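Local coordinates for protein putative fimbrium tip subunit Fim1C (PDB 4EPS) that is probably a component of the fimbrial tip, part of filamentous surface appendages that mediate cell adhesion and biofilm formation, at residues D108-A114 with H157-L161; S168-T174 with G260-H266; M337-E342 with L455-K461; S366-V370 with N391-V395. All coordinates share one frame; numbering follows the deposited sequence.

Interaction 1 (D108-A114 with H157-L161); sequences DFFAPLA and HRMSL
R158 reaches D108 with the outer nitrogen of its guanidinium group: NH2 lies 2.8 Å from D108 OD2 in a salt bridge whose N-H...O angle is 143°. The donor meets the syn lone pair of OD2, while the carboxylate and guanidinium planes stand 32° apart, so the two groups do not pair flat. A chain bent at chi2 and chi3 sets the guanidinium with one face against A114 CB, 3.6 Å from R158 NH2; a methyl is small enough to let the flat group settle there. R158 NE also forms a salt bridge with E249, and NH1 a hydrogen bond with T136. Next along, selenomethionine M159 approaches loosely, its CE 4.2 Å from A114 O. D108 is doubly used, since OD1 accepts the N-H of F110 at 3.3 Å. An alanine in place of D108 is likely to cost R158 this carboxylate partner and leave the N-H of F110 without its side-chain acceptor. The Asx turn, overlapping a type I beta turn, presents D108 just before helix 111-115, whose N-cap is F110, and the salt bridge joins this helix entry to R158, a loop residue within the broken strand 148-174, in the Fimbrillin-like family region.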
loop_
_atom_site.group_PDB
_atom_site.type_symbol
_atom_site.label_atom_id
_atom_site.label_comp_id
_atom_site.label_asym_id
_atom_site.label_seq_id
_atom_site.Cartn_x
_atom_site.Cartn_y
_atom_site.Cartn_z
ATOM N N ASP A 108 44.749 -18.216 -37.176
ATOM C CA ASP A 108 43.957 -17.032 -36.816
ATOM C C ASP A 108 44.472 -15.829 -37.613
ATOM O O ASP A 108 45.478 -15.219 -37.242
ATOM C CB ASP A 108 44.005 -16.785 -35.291
ATOM C CG ASP A 108 43.288 -15.532 -34.789
ATOM O OD1 ASP A 108 42.539 -14.906 -35.584
ATOM O OD2 ASP A 108 43.503 -15.159 -33.625
ATOM N N PHE A 109 43.766 -15.479 -38.712
ATOM C CA PHE A 109 44.184 -14.386 -39.601
ATOM C C PHE A 109 44.362 -13.035 -38.885
ATOM O O PHE A 109 45.207 -12.252 -39.303
ATOM C CB PHE A 109 43.181 -14.224 -40.748
ATOM C CG PHE A 109 43.538 -13.214 -41.821
ATOM C CD1 PHE A 109 44.487 -13.513 -42.795
ATOM C CD2 PHE A 109 42.870 -11.996 -41.900
ATOM C CE1 PHE A 109 44.794 -12.595 -43.804
ATOM C CE2 PHE A 109 43.150 -11.091 -42.932
ATOM C CZ PHE A 109 44.109 -11.397 -43.882
ATOM N N PHE A 110 43.541 -12.734 -37.857
ATOM C CA PHE A 110 43.660 -11.440 -37.182
ATOM C C PHE A 110 44.380 -11.524 -35.805
ATOM O O PHE A 110 44.273 -10.589 -35.001
ATOM C CB PHE A 110 42.271 -10.806 -37.014
ATOM C CG PHE A 110 41.601 -10.399 -38.312
ATOM C CD1 PHE A 110 42.049 -9.291 -39.032
ATOM C CD2 PHE A 110 40.480 -11.079 -38.774
ATOM C CE1 PHE A 110 41.395 -8.882 -40.205
ATOM C CE2 PHE A 110 39.829 -10.677 -39.949
ATOM C CZ PHE A 110 40.282 -9.574 -40.649
ATOM N N ALA A 111 45.126 -12.617 -35.547
ATOM C CA ALA A 111 45.873 -12.782 -34.287
ATOM C C ALA A 111 46.759 -11.538 -33.958
ATOM O O ALA A 111 46.647 -11.058 -32.821
ATOM C CB ALA A 111 46.725 -14.050 -34.320
ATOM N N PRO A 112 47.562 -10.945 -34.896
ATOM C CA PRO A 112 48.381 -9.765 -34.517
ATOM C C PRO A 112 47.557 -8.507 -34.229
ATOM O O PRO A 112 47.940 -7.708 -33.383
ATOM C CB PRO A 112 49.283 -9.547 -35.738
ATOM C CG PRO A 112 49.254 -10.873 -36.487
ATOM C CD PRO A 112 47.855 -11.352 -36.290
ATOM N N LEU A 113 46.434 -8.318 -34.934
ATOM C CA LEU A 113 45.545 -7.171 -34.685
ATOM C C LEU A 113 45.030 -7.243 -33.247
ATOM O O LEU A 113 45.117 -6.262 -32.513
ATOM C CB LEU A 113 44.387 -7.180 -35.698
ATOM C CG LEU A 113 43.307 -6.102 -35.556
ATOM C CD1 LEU A 113 43.890 -4.676 -35.759
ATOM C CD2 LEU A 113 42.154 -6.394 -36.529
ATOM N N ALA A 114 44.567 -8.436 -32.830
ATOM C CA ALA A 114 44.046 -8.655 -31.485
ATOM C C ALA A 114 45.157 -8.536 -30.432
ATOM O O ALA A 114 44.955 -7.867 -29.416
ATOM C CB ALA A 114 43.377 -10.016 -31.403
ATOM N N HIS A 157 33.518 -10.752 -30.930
ATOM C CA HIS A 157 34.225 -9.729 -30.147
ATOM C C HIS A 157 35.511 -10.333 -29.604
ATOM O O HIS A 157 35.493 -11.452 -29.046
ATOM C CB HIS A 157 33.328 -9.205 -29.013
ATOM C CG HIS A 157 32.121 -8.461 -29.496
ATOM N ND1 HIS A 157 32.075 -7.082 -29.475
ATOM C CD2 HIS A 157 30.960 -8.931 -30.013
ATOM C CE1 HIS A 157 30.870 -6.751 -29.923
ATOM N NE2 HIS A 157 30.167 -7.832 -30.273
ATOM N N ARG A 158 36.633 -9.609 -29.772
ATOM C CA ARG A 158 37.936 -10.103 -29.334
ATOM C C ARG A 158 38.261 -9.704 -27.888
ATOM O O ARG A 158 39.116 -10.326 -27.266
ATOM C CB ARG A 158 39.030 -9.619 -30.293
ATOM C CG ARG A 158 38.852 -10.155 -31.724
ATOM C CD ARG A 158 38.785 -11.673 -31.790
ATOM N NE ARG A 158 40.096 -12.270 -31.556
ATOM C CZ ARG A 158 40.895 -12.726 -32.516
ATOM N NH1 ARG A 158 40.511 -12.686 -33.784
ATOM N NH2 ARG A 158 42.082 -13.232 -32.213
HETATM N N MSE A 159 37.592 -8.676 -27.355
HETATM C CA MSE A 159 37.846 -8.250 -25.982
HETATM C C MSE A 159 36.890 -8.974 -25.039
HETATM O O MSE A 159 35.999 -9.706 -25.488
HETATM C CB MSE A 159 37.659 -6.703 -25.852
HETATM C CG MSE A 159 38.648 -5.893 -26.716
HETATM SE SE MSE A 159 40.523 -6.276 -26.246
HETATM C CE MSE A 159 41.069 -7.309 -27.852
ATOM N N SER A 160 37.057 -8.745 -23.733
ATOM C CA SER A 160 36.144 -9.278 -22.728
ATOM C C SER A 160 35.331 -8.106 -22.217
ATOM O O SER A 160 35.675 -6.961 -22.516
ATOM C CB SER A 160 36.919 -9.984 -21.614
ATOM O OG SER A 160 35.999 -10.733 -20.833
ATOM N N LEU A 161 34.256 -8.364 -21.477
ATOM C CA LEU A 161 33.396 -7.270 -21.029
ATOM C C LEU A 161 33.029 -7.365 -19.557
ATOM O O LEU A 161 32.551 -8.403 -19.095
ATOM C CB LEU A 161 32.114 -7.261 -21.886
ATOM C CG LEU A 161 31.101 -6.128 -21.603
ATOM C CD1 LEU A 161 31.699 -4.743 -22.007
ATOM C CD2 LEU A 161 29.813 -6.391 -22.319
#

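Interaction 2 (S168-T174 with G260-H266); sequences STRYIFT and GYKEVTH
K262 NZ donates to T169 OG1 over 2.7 Å, two side chains lying alongside each other on one face of a parallel beta-strand pair, strands 148-174 and 261-267, neighbours in the sheet. A bound glycerol, probably from the crystallisation liquor, also bonds to this hydroxyl; a valine at T169 would probably leave the lysine ammonium without this oxygen partner. Between the backbones, R170, paired with E263, gives its N-H to K262 O (2.8 Å) and takes that of V264 on its own O (2.8 Å), the alternation expected when strands run parallel. On the other face R170, extended to its guanidinium, meets E263 edge-on in a weak salt bridge, NH1 to OE2 3.4 Å, with the two planes nearly perpendicular. Y261 OH steadies that carboxylate by donating to OE2 at 2.7 Å, while R170 CB and CD pass beside the phenol oxygen. H266 comes at the edge of the Y171 ring with CB; its ND1 bonds E177 of the second subunit, at the subunit interface. Beta-branched V264 suits an extended strand, and its CG2, put between N and carbonyl carbon, makes a CH-pi contact over the Y171 face, 3.8 Å from the ring centroid.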
loop_
_atom_site.group_PDB
_atom_site.type_symbol
_atom_site.label_atom_id
_atom_site.label_comp_id
_atom_site.label_asym_id
_atom_site.label_seq_id
_atom_site.Cartn_x
_atom_site.Cartn_y
_atom_site.Cartn_z
ATOM N N SER A 168 19.412 -0.337 -7.274
ATOM C CA SER A 168 18.441 0.683 -7.676
ATOM C C SER A 168 17.085 0.276 -7.124
ATOM O O SER A 168 16.874 -0.900 -6.828
ATOM C CB SER A 168 18.405 0.885 -9.189
ATOM O OG SER A 168 18.030 -0.286 -9.900
ATOM N N THR A 169 16.188 1.246 -6.930
ATOM C CA THR A 169 14.884 0.939 -6.347
ATOM C C THR A 169 13.762 1.613 -7.109
ATOM O O THR A 169 13.693 2.836 -7.157
ATOM C CB THR A 169 14.831 1.374 -4.873
ATOM O OG1 THR A 169 15.898 0.764 -4.173
ATOM C CG2 THR A 169 13.468 0.992 -4.182
ATOM N N ARG A 170 12.883 0.819 -7.695
ATOM C CA ARG A 170 11.697 1.391 -8.304
ATOM C C ARG A 170 10.694 1.687 -7.175
ATOM O O ARG A 170 10.464 0.835 -6.314
ATOM C CB ARG A 170 11.090 0.449 -9.348
ATOM C CG ARG A 170 9.709 0.920 -9.795
ATOM C CD ARG A 170 9.016 -0.076 -10.656
ATOM N NE ARG A 170 7.797 0.510 -11.218
ATOM C CZ ARG A 170 6.927 -0.172 -11.952
ATOM N NH1 ARG A 170 7.116 -1.465 -12.187
ATOM N NH2 ARG A 170 5.848 0.427 -12.438
ATOM N N TYR A 171 10.127 2.895 -7.170
ATOM C CA TYR A 171 9.061 3.249 -6.237
ATOM C C TYR A 171 7.746 3.235 -6.976
ATOM O O TYR A 171 7.602 3.912 -7.990
ATOM C CB TYR A 171 9.276 4.647 -5.612
ATOM C CG TYR A 171 10.303 4.670 -4.513
ATOM C CD1 TYR A 171 11.665 4.658 -4.805
ATOM C CD2 TYR A 171 9.920 4.684 -3.174
ATOM C CE1 TYR A 171 12.620 4.639 -3.794
ATOM C CE2 TYR A 171 10.870 4.676 -2.152
ATOM C CZ TYR A 171 12.222 4.669 -2.473
ATOM O OH TYR A 171 13.190 4.644 -1.506
ATOM N N ILE A 172 6.803 2.443 -6.502
ATOM C CA ILE A 172 5.426 2.497 -7.006
ATOM C C ILE A 172 4.715 3.402 -5.985
ATOM O O ILE A 172 4.405 2.959 -4.881
ATOM C CB ILE A 172 4.791 1.096 -7.155
ATOM C CG1 ILE A 172 5.570 0.244 -8.216
ATOM C CG2 ILE A 172 3.285 1.194 -7.494
ATOM C CD1 ILE A 172 5.455 -1.286 -8.013
ATOM N N PHE A 173 4.536 4.671 -6.329
ATOM C CA PHE A 173 3.882 5.616 -5.418
ATOM C C PHE A 173 2.388 5.412 -5.449
ATOM O O PHE A 173 1.797 5.276 -6.532
ATOM C CB PHE A 173 4.232 7.055 -5.785
ATOM C CG PHE A 173 5.683 7.386 -5.527
ATOM C CD1 PHE A 173 6.244 7.194 -4.270
ATOM C CD2 PHE A 173 6.482 7.907 -6.541
ATOM C CE1 PHE A 173 7.577 7.523 -4.031
ATOM C CE2 PHE A 173 7.808 8.272 -6.289
ATOM C CZ PHE A 173 8.340 8.084 -5.041
ATOM N N THR A 174 1.779 5.336 -4.248
ATOM C CA THR A 174 0.350 5.089 -4.111
ATOM C C THR A 174 -0.324 6.132 -3.233
ATOM O O THR A 174 0.345 6.922 -2.578
ATOM C CB THR A 174 0.098 3.696 -3.478
ATOM O OG1 THR A 174 0.480 3.740 -2.095
ATOM C CG2 THR A 174 0.782 2.539 -4.235
ATOM N N GLY A 260 21.178 -5.405 -6.776
ATOM C CA GLY A 260 20.809 -4.774 -8.030
ATOM C C GLY A 260 19.433 -4.128 -7.952
ATOM O O GLY A 260 19.096 -3.486 -6.952
ATOM N N TYR A 261 18.622 -4.326 -8.984
ATOM C CA TYR A 261 17.298 -3.692 -9.068
ATOM C C TYR A 261 16.263 -4.331 -8.137
ATOM O O TYR A 261 16.123 -5.561 -8.081
ATOM C CB TYR A 261 16.804 -3.761 -10.514
ATOM C CG TYR A 261 15.396 -3.252 -10.744
ATOM C CD1 TYR A 261 15.143 -1.893 -10.905
ATOM C CD2 TYR A 261 14.322 -4.139 -10.850
ATOM C CE1 TYR A 261 13.856 -1.425 -11.177
ATOM C CE2 TYR A 261 13.034 -3.682 -11.126
ATOM C CZ TYR A 261 12.817 -2.331 -11.333
ATOM O OH TYR A 261 11.560 -1.895 -11.644
ATOM N N LYS A 262 15.486 -3.485 -7.436
ATOM C CA LYS A 262 14.400 -4.014 -6.606
ATOM C C LYS A 262 13.213 -3.047 -6.700
ATOM O O LYS A 262 13.392 -1.913 -7.159
ATOM C CB LYS A 262 14.833 -4.258 -5.147
ATOM C CG LYS A 262 14.919 -2.988 -4.291
ATOM C CD LYS A 262 15.339 -3.333 -2.863
ATOM C CE LYS A 262 15.021 -2.231 -1.875
ATOM N NZ LYS A 262 15.842 -1.011 -2.112
ATOM N N GLU A 263 12.012 -3.496 -6.287
ATOM C CA GLU A 263 10.817 -2.638 -6.345
ATOM C C GLU A 263 10.170 -2.525 -4.981
ATOM O O GLU A 263 10.121 -3.510 -4.230
ATOM C CB GLU A 263 9.773 -3.212 -7.334
ATOM C CG GLU A 263 10.261 -3.427 -8.763
ATOM C CD GLU A 263 9.171 -3.682 -9.797
ATOM O OE1 GLU A 263 8.013 -3.942 -9.395
ATOM O OE2 GLU A 263 9.462 -3.549 -11.011
ATOM N N VAL A 264 9.678 -1.323 -4.647
ATOM C CA VAL A 264 8.955 -1.089 -3.397
ATOM C C VAL A 264 7.679 -0.284 -3.681
ATOM O O VAL A 264 7.546 0.342 -4.725
ATOM C CB VAL A 264 9.803 -0.360 -2.293
ATOM C CG1 VAL A 264 11.087 -1.120 -1.933
ATOM C CG2 VAL A 264 10.110 1.092 -2.677
ATOM N N THR A 265 6.774 -0.279 -2.718
ATOM C CA THR A 265 5.584 0.569 -2.824
ATOM C C THR A 265 5.650 1.595 -1.710
ATOM O O THR A 265 6.196 1.328 -0.643
ATOM C CB THR A 265 4.251 -0.198 -2.811
ATOM O OG1 THR A 265 4.118 -0.914 -1.583
ATOM C CG2 THR A 265 4.063 -1.092 -4.032
ATOM N N HIS A 266 5.099 2.780 -1.963
ATOM C CA HIS A 266 5.170 3.823 -0.956
ATOM C C HIS A 266 3.992 4.769 -1.058
ATOM O O HIS A 266 3.739 5.330 -2.123
ATOM C CB HIS A 266 6.503 4.620 -1.080
ATOM C CG HIS A 266 6.609 5.749 -0.088
ATOM N ND1 HIS A 266 6.877 5.508 1.261
ATOM C CD2 HIS A 266 6.407 7.080 -0.266
ATOM C CE1 HIS A 266 6.843 6.700 1.862
ATOM N NE2 HIS A 266 6.556 7.680 0.989
#

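Interaction 3 (M337-E342 with L455-K461); sequences MSLYTE and LIKVSDK
The backbones of L339 and S459 stay well apart, their CA atoms 6.6 Å from each other; strand 334-338 and the residues following it meet the last part of helix 446-458 and the residues after it through side chains and one water. The two methyls of L339 straddle the V458 side chain: CD1 and CD2 are each close to CG2, which comes across them at about a right angle, and CD2 also runs past L455 CD2 at 3.5 Å in the opposite direction. The methyl CE of selenomethionine M337 extends this apolar patch to L455 CD1 (3.9 Å); branched and flexible apolar chains can fit the seam between helix and sheet.

Polar atoms close the outer end. K461, stretched out beyond CG, lays its CD against T341 CG2 and then gives NZ to T341 O at 2.9 Å, almost straight in line with the carbonyl bond. The same ammonium forms a salt bridge with E342 OE2 (3.3 Å), which probably eases the close approach of these two acceptors. T341 OG1 bonds Y504 O. A water donates to both L339 O and K461 O and also meets S459 OG, bridging the two segments. S459 OG accepts the N-H of K461 at 3.1 Å, an ST turn after the helix; in this helix-on-sheet packing the C-terminal part of helix 446-458 lies on the antiparallel sheet that holds strands 293-300, 334-338 and 502-509.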
loop_
_atom_site.group_PDB
_atom_site.type_symbol
_atom_site.label_atom_id
_atom_site.label_comp_id
_atom_site.label_asym_id
_atom_site.label_seq_id
_atom_site.Cartn_x
_atom_site.Cartn_y
_atom_site.Cartn_z
HETATM N N MSE A 337 10.301 20.753 -2.005
HETATM C CA MSE A 337 10.903 22.029 -1.617
HETATM C C MSE A 337 12.289 21.758 -1.022
HETATM O O MSE A 337 12.440 20.886 -0.169
HETATM C CB MSE A 337 10.036 22.785 -0.611
HETATM C CG MSE A 337 10.603 24.186 -0.321
HETATM SE SE MSE A 337 9.480 25.125 0.945
HETATM C CE MSE A 337 9.800 23.978 2.453
ATOM N N SER A 338 13.261 22.569 -1.405
ATOM C CA SER A 338 14.642 22.471 -0.962
ATOM C C SER A 338 14.799 22.669 0.536
ATOM O O SER A 338 14.123 23.518 1.100
ATOM C CB SER A 338 15.470 23.561 -1.669
ATOM O OG SER A 338 15.093 24.884 -1.242
ATOM N N LEU A 339 15.771 21.961 1.162
ATOM C CA LEU A 339 16.221 22.299 2.525
ATOM C C LEU A 339 16.994 23.625 2.454
ATOM O O LEU A 339 17.155 24.331 3.455
ATOM C CB LEU A 339 17.165 21.216 3.084
ATOM C CG LEU A 339 16.588 19.801 3.215
ATOM C CD1 LEU A 339 17.542 18.896 4.015
ATOM C CD2 LEU A 339 15.221 19.816 3.882
ATOM N N TYR A 340 17.558 23.895 1.276
ATOM C CA TYR A 340 18.313 25.126 1.015
ATOM C C TYR A 340 17.458 26.354 1.221
ATOM O O TYR A 340 16.311 26.407 0.753
ATOM C CB TYR A 340 18.837 25.125 -0.435
ATOM C CG TYR A 340 19.579 26.392 -0.844
ATOM C CD1 TYR A 340 18.887 27.513 -1.316
ATOM C CD2 TYR A 340 20.963 26.487 -0.722
ATOM C CE1 TYR A 340 19.555 28.695 -1.645
ATOM C CE2 TYR A 340 21.647 27.650 -1.093
ATOM C CZ TYR A 340 20.936 28.751 -1.547
ATOM O OH TYR A 340 21.591 29.899 -1.907
ATOM N N THR A 341 18.018 27.368 1.887
ATOM C CA THR A 341 17.349 28.675 1.993
ATOM C C THR A 341 18.399 29.755 2.273
ATOM O O THR A 341 19.278 29.578 3.120
ATOM C CB THR A 341 16.172 28.729 2.983
ATOM O OG1 THR A 341 15.536 30.011 2.862
ATOM C CG2 THR A 341 16.580 28.476 4.454
ATOM N N GLU A 342 18.297 30.861 1.544
ATOM C CA GLU A 342 19.160 32.036 1.720
ATOM C C GLU A 342 18.354 33.247 1.378
ATOM O O GLU A 342 17.319 33.111 0.726
ATOM C CB GLU A 342 20.420 31.982 0.814
ATOM C CG GLU A 342 21.445 30.890 1.101
ATOM C CD GLU A 342 22.071 30.799 2.482
ATOM O OE1 GLU A 342 22.212 31.846 3.155
ATOM O OE2 GLU A 342 22.434 29.669 2.883
ATOM N N LEU A 455 11.344 19.812 8.261
ATOM C CA LEU A 455 12.567 20.574 8.029
ATOM C C LEU A 455 13.477 20.586 9.264
ATOM O O LEU A 455 14.680 20.382 9.130
ATOM C CB LEU A 455 12.238 22.016 7.623
ATOM C CG LEU A 455 11.629 22.202 6.244
ATOM C CD1 LEU A 455 11.231 23.691 6.021
ATOM C CD2 LEU A 455 12.618 21.790 5.152
ATOM N N ILE A 456 12.905 20.797 10.446
ATOM C CA ILE A 456 13.690 20.893 11.694
ATOM C C ILE A 456 14.414 19.567 12.052
ATOM O O ILE A 456 15.368 19.593 12.819
ATOM C CB ILE A 456 12.784 21.409 12.860
ATOM C CG1 ILE A 456 13.611 21.984 14.062
ATOM C CG2 ILE A 456 11.776 20.376 13.328
ATOM C CD1 ILE A 456 14.413 23.308 13.756
ATOM N N LYS A 457 13.987 18.424 11.484
ATOM C CA LYS A 457 14.625 17.125 11.762
ATOM C C LYS A 457 15.834 16.875 10.870
ATOM O O LYS A 457 16.654 16.021 11.198
ATOM C CB LYS A 457 13.609 15.984 11.580
ATOM C CG LYS A 457 12.450 16.066 12.564
ATOM C CD LYS A 457 11.746 14.729 12.694
ATOM C CE LYS A 457 10.508 14.843 13.541
ATOM N NZ LYS A 457 9.640 13.645 13.383
ATOM N N VAL A 458 15.944 17.578 9.721
ATOM C CA VAL A 458 17.041 17.333 8.757
ATOM C C VAL A 458 17.842 18.595 8.389
ATOM O O VAL A 458 18.752 18.524 7.544
ATOM C CB VAL A 458 16.537 16.667 7.450
ATOM C CG1 VAL A 458 16.142 15.201 7.688
ATOM C CG2 VAL A 458 15.386 17.462 6.823
ATOM N N SER A 459 17.488 19.713 8.979
ATOM C CA SER A 459 18.110 21.013 8.709
ATOM C C SER A 459 18.068 21.870 9.962
ATOM O O SER A 459 17.244 21.602 10.855
ATOM C CB SER A 459 17.360 21.707 7.561
ATOM O OG SER A 459 17.757 23.045 7.311
ATOM N N ASP A 460 18.892 22.937 10.001
ATOM C CA ASP A 460 18.870 23.859 11.128
ATOM C C ASP A 460 17.959 25.054 10.802
ATOM O O ASP A 460 17.757 25.917 11.649
ATOM C CB ASP A 460 20.301 24.300 11.496
ATOM C CG ASP A 460 21.135 23.156 12.069
ATOM O OD1 ASP A 460 20.583 22.351 12.867
ATOM O OD2 ASP A 460 22.316 23.043 11.696
ATOM N N LYS A 461 17.368 25.070 9.589
ATOM C CA LYS A 461 16.484 26.166 9.172
ATOM C C LYS A 461 15.082 25.698 8.825
ATOM O O LYS A 461 14.913 24.694 8.136
ATOM C CB LYS A 461 17.076 26.878 7.949
ATOM C CG LYS A 461 18.423 27.550 8.196
ATOM C CD LYS A 461 19.177 27.780 6.902
ATOM C CE LYS A 461 20.122 28.951 7.000
ATOM N NZ LYS A 461 20.641 29.338 5.661
HETATM O O HOH W 1 15.441 24.149 5.554
#

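Interaction 4 (S366-V370 with N391-V395); sequences SYVSV and NNSEV
N391 faces V368 with its side-chain amide turned to imitate a peptide group: in this packing of an extended loop across helix 389-403, OD1 accepts the N-H of V368 at 3.0 Å while ND2 donates to V368 O at 2.8 Å. Both bonds are close to straight, 170° at the hydrogen, and an asparagine suits the place because its amide offers a donor and an acceptor together. With CG anti to the backbone N (chi1 170°), the amide projects from the helix toward the loop. The second N-H of ND2 goes to N392 OD1, also in the amide plane, so the group is gripped by three bonds and its rotation is fixed.

This is the tight, buried part. V395, one turn further along the helix, packs beside the amide: its CG2 meets Y367 CB and V368 O, and its CB meets V370 CG1 at 3.8 Å. V370 CG1 also rests on N392, whose ND2 bonds S472 in the strand beyond. A water bridges S369 O and N392 OD1, each of which has a further donor, K383 NZ and N391 ND2 respectively.

At the other end the contact loosens. The Y367 ring, which makes a cation-pi contact with R326, presents its edge to E394, CE2 lying 3.4 Å from OE1, with ring and carboxylate planes 52° apart. OE2 of the same glutamate is taken by Y390 and S327. Two waters link the tyrosine hydroxyl to OE1, each with one weak leg: the first lies 2.8 Å from Y367 OH but bonds E394 OE1 weakly, the second 2.7 Å from E394 OE1 but bonds Y367 OH weakly.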
loop_
_atom_site.group_PDB
_atom_site.type_symbol
_atom_site.label_atom_id
_atom_site.label_comp_id
_atom_site.label_asym_id
_atom_site.label_seq_id
_atom_site.Cartn_x
_atom_site.Cartn_y
_atom_site.Cartn_z
ATOM N N SER A 366 5.040 28.159 -27.649
ATOM C CA SER A 366 5.603 26.976 -27.003
ATOM C C SER A 366 5.876 27.165 -25.500
ATOM O O SER A 366 6.220 26.189 -24.818
ATOM C CB SER A 366 6.887 26.546 -27.713
ATOM O OG SER A 366 7.735 27.653 -27.969
ATOM N N TYR A 367 5.721 28.399 -24.985
ATOM C CA TYR A 367 5.934 28.711 -23.554
ATOM C C TYR A 367 4.838 29.649 -23.074
ATOM O O TYR A 367 4.135 30.236 -23.885
ATOM C CB TYR A 367 7.321 29.358 -23.288
ATOM C CG TYR A 367 8.506 28.522 -23.725
ATOM C CD1 TYR A 367 8.967 28.565 -25.038
ATOM C CD2 TYR A 367 9.194 27.724 -22.819
ATOM C CE1 TYR A 367 10.025 27.769 -25.460
ATOM C CE2 TYR A 367 10.269 26.926 -23.227
ATOM C CZ TYR A 367 10.684 26.961 -24.552
ATOM O OH TYR A 367 11.750 26.222 -24.994
ATOM N N VAL A 368 4.698 29.777 -21.750
ATOM C CA VAL A 368 3.786 30.710 -21.103
ATOM C C VAL A 368 4.659 31.871 -20.606
ATOM O O VAL A 368 5.758 31.630 -20.112
ATOM C CB VAL A 368 2.998 30.005 -19.943
ATOM C CG1 VAL A 368 2.070 30.982 -19.226
ATOM C CG2 VAL A 368 2.194 28.811 -20.476
ATOM N N SER A 369 4.179 33.113 -20.705
ATOM C CA SER A 369 4.934 34.251 -20.188
ATOM C C SER A 369 5.138 34.130 -18.666
ATOM O O SER A 369 4.298 33.550 -17.967
ATOM C CB SER A 369 4.233 35.562 -20.512
ATOM O OG SER A 369 4.923 36.612 -19.856
ATOM N N VAL A 370 6.267 34.667 -18.166
ATOM C CA VAL A 370 6.576 34.684 -16.726
ATOM C C VAL A 370 5.684 35.725 -15.999
ATOM O O VAL A 370 5.613 35.712 -14.774
ATOM C CB VAL A 370 8.085 34.962 -16.443
ATOM C CG1 VAL A 370 8.976 33.864 -17.029
ATOM C CG2 VAL A 370 8.503 36.352 -16.955
ATOM N N ASN A 391 8.157 26.199 -16.116
ATOM C CA ASN A 391 8.005 27.035 -17.305
ATOM C C ASN A 391 8.835 28.301 -17.158
ATOM O O ASN A 391 9.578 28.672 -18.076
ATOM C CB ASN A 391 6.513 27.412 -17.492
ATOM C CG ASN A 391 6.309 28.467 -18.545
ATOM O OD1 ASN A 391 6.182 28.156 -19.727
ATOM N ND2 ASN A 391 6.304 29.737 -18.145
ATOM N N ASN A 392 8.664 29.012 -16.015
ATOM C CA ASN A 392 9.348 30.286 -15.783
ATOM C C ASN A 392 10.873 30.140 -15.839
ATOM O O ASN A 392 11.535 31.051 -16.352
ATOM C CB ASN A 392 8.906 30.921 -14.443
ATOM C CG ASN A 392 7.422 31.241 -14.432
ATOM O OD1 ASN A 392 6.745 31.206 -15.480
ATOM N ND2 ASN A 392 6.854 31.451 -13.234
ATOM N N SER A 393 11.418 29.020 -15.307
ATOM C CA SER A 393 12.863 28.751 -15.345
ATOM C C SER A 393 13.341 28.621 -16.796
ATOM O O SER A 393 14.374 29.185 -17.158
ATOM C CB SER A 393 13.191 27.478 -14.570
ATOM O OG SER A 393 14.592 27.369 -14.386
ATOM N N GLU A 394 12.571 27.897 -17.639
ATOM C CA GLU A 394 12.939 27.716 -19.045
ATOM C C GLU A 394 12.851 29.042 -19.809
ATOM O O GLU A 394 13.707 29.288 -20.656
ATOM C CB GLU A 394 12.102 26.627 -19.727
ATOM C CG GLU A 394 12.612 25.232 -19.368
ATOM C CD GLU A 394 12.365 24.154 -20.408
ATOM O OE1 GLU A 394 11.645 24.424 -21.396
ATOM O OE2 GLU A 394 12.841 23.016 -20.202
ATOM N N VAL A 395 11.865 29.910 -19.492
ATOM C CA VAL A 395 11.754 31.219 -20.162
ATOM C C VAL A 395 12.937 32.099 -19.732
ATOM O O VAL A 395 13.532 32.771 -20.577
ATOM C CB VAL A 395 10.393 31.924 -19.932
ATOM C CG1 VAL A 395 10.378 33.308 -20.597
ATOM C CG2 VAL A 395 9.249 31.062 -20.463
HETATM O O HOH W 2 14.052 25.730 -23.541
HETATM O O HOH W 3 11.085 23.173 -23.705
HETATM O O HOH W 4 4.214 32.219 -15.490
#

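The four contacts are spread over an elongated chain and none touches another. Along the sequence interaction 1 closes before interaction 2 opens, and interaction 2 before interaction 3, while interaction 4 is nested within the chain loop that interaction 3 closes. Interactions 1 and 2 both lie on the long strand 148-174 but at distant points along it, their centres about 42 Å and their nearest atoms about 17 Å apart. Interactions 3 and 4 belong to the C-terminal half, with centres about 27 Å apart. Interaction 1 lies across the chain's centre from both of them, whereas interaction 2 is about 26 Å from interaction 3 between centres.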